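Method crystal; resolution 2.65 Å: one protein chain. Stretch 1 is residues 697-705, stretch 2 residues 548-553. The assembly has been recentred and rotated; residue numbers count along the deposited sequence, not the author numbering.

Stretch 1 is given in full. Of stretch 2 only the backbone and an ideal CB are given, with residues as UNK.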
# COMPACT_ATOMS: atom_id res chain seq x y z
N GLY A 697 11.57 2.00 6.29
CA GLY A 697 12.96 1.67 6.56
C GLY A 697 13.98 2.30 5.64
O GLY A 697 13.64 2.94 4.64
N ILE A 698 15.25 2.11 6.02
CA ILE A 698 16.44 2.54 5.30
C ILE A 698 17.18 1.27 4.85
O ILE A 698 17.29 0.31 5.62
CB ILE A 698 17.32 3.52 6.15
CG1 ILE A 698 18.45 4.14 5.29
CG2 ILE A 698 17.85 2.89 7.48
CD1 ILE A 698 19.16 5.33 5.92
N VAL A 699 17.62 1.24 3.58
CA VAL A 699 18.29 0.07 3.01
C VAL A 699 19.58 0.49 2.28
O VAL A 699 19.57 1.45 1.49
CB VAL A 699 17.31 -0.83 2.18
CG1 VAL A 699 16.06 -0.08 1.72
CG2 VAL A 699 17.99 -1.54 1.02
N ASN A 700 20.70 -0.20 2.60
CA ASN A 700 22.02 0.04 2.02
C ASN A 700 22.28 -0.77 0.75
O ASN A 700 21.52 -1.70 0.45
CB ASN A 700 23.12 -0.22 3.06
CG ASN A 700 23.13 -1.61 3.64
OD1 ASN A 700 23.40 -2.60 2.95
ND2 ASN A 700 22.86 -1.70 4.92
N GLU A 701 23.38 -0.44 0.03
CA GLU A 701 23.81 -1.07 -1.22
C GLU A 701 23.94 -2.60 -1.14
O GLU A 701 23.55 -3.27 -2.10
CB GLU A 701 25.11 -0.45 -1.76
CG GLU A 701 24.90 0.87 -2.48
CD GLU A 701 25.69 1.05 -3.77
OE1 GLU A 701 26.94 1.03 -3.70
OE2 GLU A 701 25.06 1.24 -4.83
N SER A 702 24.49 -3.14 -0.03
CA SER A 702 24.65 -4.59 0.12
C SER A 702 23.28 -5.29 0.29
O SER A 702 23.10 -6.39 -0.23
CB SER A 702 25.61 -4.93 1.26
OG SER A 702 24.99 -4.95 2.53
N GLU A 703 22.32 -4.62 0.96
CA GLU A 703 20.96 -5.13 1.14
C GLU A 703 20.24 -5.11 -0.21
O GLU A 703 19.50 -6.04 -0.52
CB GLU A 703 20.19 -4.31 2.19
CG GLU A 703 20.65 -4.55 3.62
CD GLU A 703 20.00 -3.66 4.67
OE1 GLU A 703 20.08 -2.42 4.53
OE2 GLU A 703 19.42 -4.20 5.64
N LEU A 704 20.49 -4.07 -1.02
CA LEU A 704 19.94 -3.94 -2.36
C LEU A 704 20.56 -4.96 -3.31
O LEU A 704 19.85 -5.51 -4.14
CB LEU A 704 20.15 -2.51 -2.91
CG LEU A 704 19.23 -1.42 -2.35
CD1 LEU A 704 19.73 -0.05 -2.73
CD2 LEU A 704 17.79 -1.61 -2.80
N LYS A 705 21.87 -5.23 -3.16
CA LYS A 705 22.62 -6.19 -3.97
C LYS A 705 22.11 -7.61 -3.74
O LYS A 705 22.08 -8.39 -4.68
CB LYS A 705 24.11 -6.11 -3.68
CG LYS A 705 24.99 -6.67 -4.79
CD LYS A 705 26.44 -6.53 -4.44
CE LYS A 705 27.32 -7.24 -5.44
NZ LYS A 705 28.76 -6.87 -5.30
N UNK A 548 23.58 8.16 0.46
CA UNK A 548 23.95 6.92 -0.26
C UNK A 548 23.10 5.69 0.16
O UNK A 548 23.53 4.55 -0.00
CB UNK A 548 25.43 6.62 -0.02
N UNK A 549 21.87 5.95 0.64
CA UNK A 549 20.95 4.92 1.10
C UNK A 549 19.55 5.14 0.55
O UNK A 549 19.16 6.28 0.30
CB UNK A 549 20.91 4.89 2.63
N UNK A 550 18.80 4.03 0.39
CA UNK A 550 17.42 4.06 -0.07
C UNK A 550 16.47 4.06 1.13
O UNK A 550 16.63 3.27 2.06
CB UNK A 550 17.13 2.87 -0.99
N UNK A 551 15.49 4.95 1.10
CA UNK A 551 14.47 5.06 2.12
C UNK A 551 13.13 4.75 1.45
O UNK A 551 12.89 5.18 0.32
CB UNK A 551 14.47 6.44 2.77
N UNK A 552 12.28 3.96 2.12
CA UNK A 552 10.96 3.59 1.60
C UNK A 552 9.93 3.53 2.73
O UNK A 552 10.28 3.45 3.91
CB UNK A 552 11.03 2.24 0.88
N UNK A 553 8.65 3.56 2.33
CA UNK A 553 7.48 3.46 3.21
C UNK A 553 6.34 2.89 2.40
O UNK A 553 6.19 3.20 1.20
CB UNK A 553 7.10 4.82 3.81

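The backbone of 549-553 runs antiparallel to Gly 697-Val 699. N of position 550 donates to Val 699 O at 2.9 Å and O of position 550 accepts from Val 699 N at 2.7 Å; N of position 552 donates to Gly 697 O at 3.0 Å and O of position 552 accepts from Gly 697 N at 3.1 Å. Side chains therefore alternate between the two faces of the sheet.

Position 548 precedes the strand with positive phi and psi (58/26), a conformation that glycine, asparagine and aspartate tolerate best. Its CB points sideways, with nothing of stretch 1 nearby, so a small polar residue would suit. It is Asp 548, whose carboxylate makes no contact with stretch 1.

At position 549 the CB points toward stretch 1, 3.7 Å from Ile 698 CG1 and 5.0 Å from Asn 700 CA. The Asn 700 side chain is already engaged as the helix cap, OD1 accepting from Glu 703 N at 3.0 Å. A medium or large residue with a partly apolar surface would fit, aromatic or long aliphatic alike. The residue is His 549: its CB packs on Ile 698 CG1 at 3.7 Å, and with chi1 in m its ring reaches Asn 700, NE2 lying 3.5 Å from Asn 700 CB, a contact without a hydrogen bond.

Position 550 shares its face with Val 699, and the helix brings Leu 704 CD1 to 4.3 Å from the ideal CB. This apolar setting offers no side-chain polar partner, so leucine, isoleucine, valine or methionine would all be reasonable. Leu 550 uses its CD2 to touch both neighbours, 3.8 Å from Val 699 CG1 and 4.1 Å from Leu 704 CD2, tying strand and helix together.

Position 551 lies on the other face, with Ile 698, across a non-hydrogen-bonded pair whose CA atoms are 4.5 Å apart. Beta-branched or other aliphatic residues suit the extended backbone. In Val 551, CG2 meets Ile 698 CG1 at 4.0 Å.

Position 552 returns to the face of Val 699, paired with Gly 697, where the absence of a side chain leaves room for a broad group; an aromatic or a long aliphatic would serve. Phe 552, chi1 in p, swings its ring over the glycine, so that Gly 697 N lies over one face, while CD1 approaches Val 699 CG1 at 4.1 Å.

At position 553 the CB points sideways, beyond reach of stretch 1, which sets no preference; Ala 553 makes no contact.

Stretch 2 (548-553) DHLVFA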
# COMPACT_ATOMS: atom_id res chain seq x y z
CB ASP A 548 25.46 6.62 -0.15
CG ASP A 548 26.36 7.69 -0.75
OD1 ASP A 548 26.08 8.14 -1.89
OD2 ASP A 548 27.36 8.06 -0.09
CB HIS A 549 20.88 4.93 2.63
CG HIS A 549 22.05 4.29 3.31
ND1 HIS A 549 23.29 4.90 3.33
CD2 HIS A 549 22.12 3.13 4.00
CE1 HIS A 549 24.08 4.07 4.00
NE2 HIS A 549 23.42 3.00 4.43
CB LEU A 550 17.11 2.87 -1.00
CG LEU A 550 15.65 2.79 -1.51
CD1 LEU A 550 15.45 3.64 -2.74
CD2 LEU A 550 15.23 1.36 -1.75
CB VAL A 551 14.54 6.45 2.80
CG1 VAL A 551 13.27 6.75 3.58
CG2 VAL A 551 15.76 6.56 3.70
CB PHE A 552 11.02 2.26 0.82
CG PHE A 552 10.97 1.03 1.70
CD1 PHE A 552 12.10 0.57 2.36
CD2 PHE A 552 9.76 0.35 1.90
CE1 PHE A 552 12.04 -0.55 3.20
CE2 PHE A 552 9.70 -0.75 2.76
CZ PHE A 552 10.84 -1.19 3.40
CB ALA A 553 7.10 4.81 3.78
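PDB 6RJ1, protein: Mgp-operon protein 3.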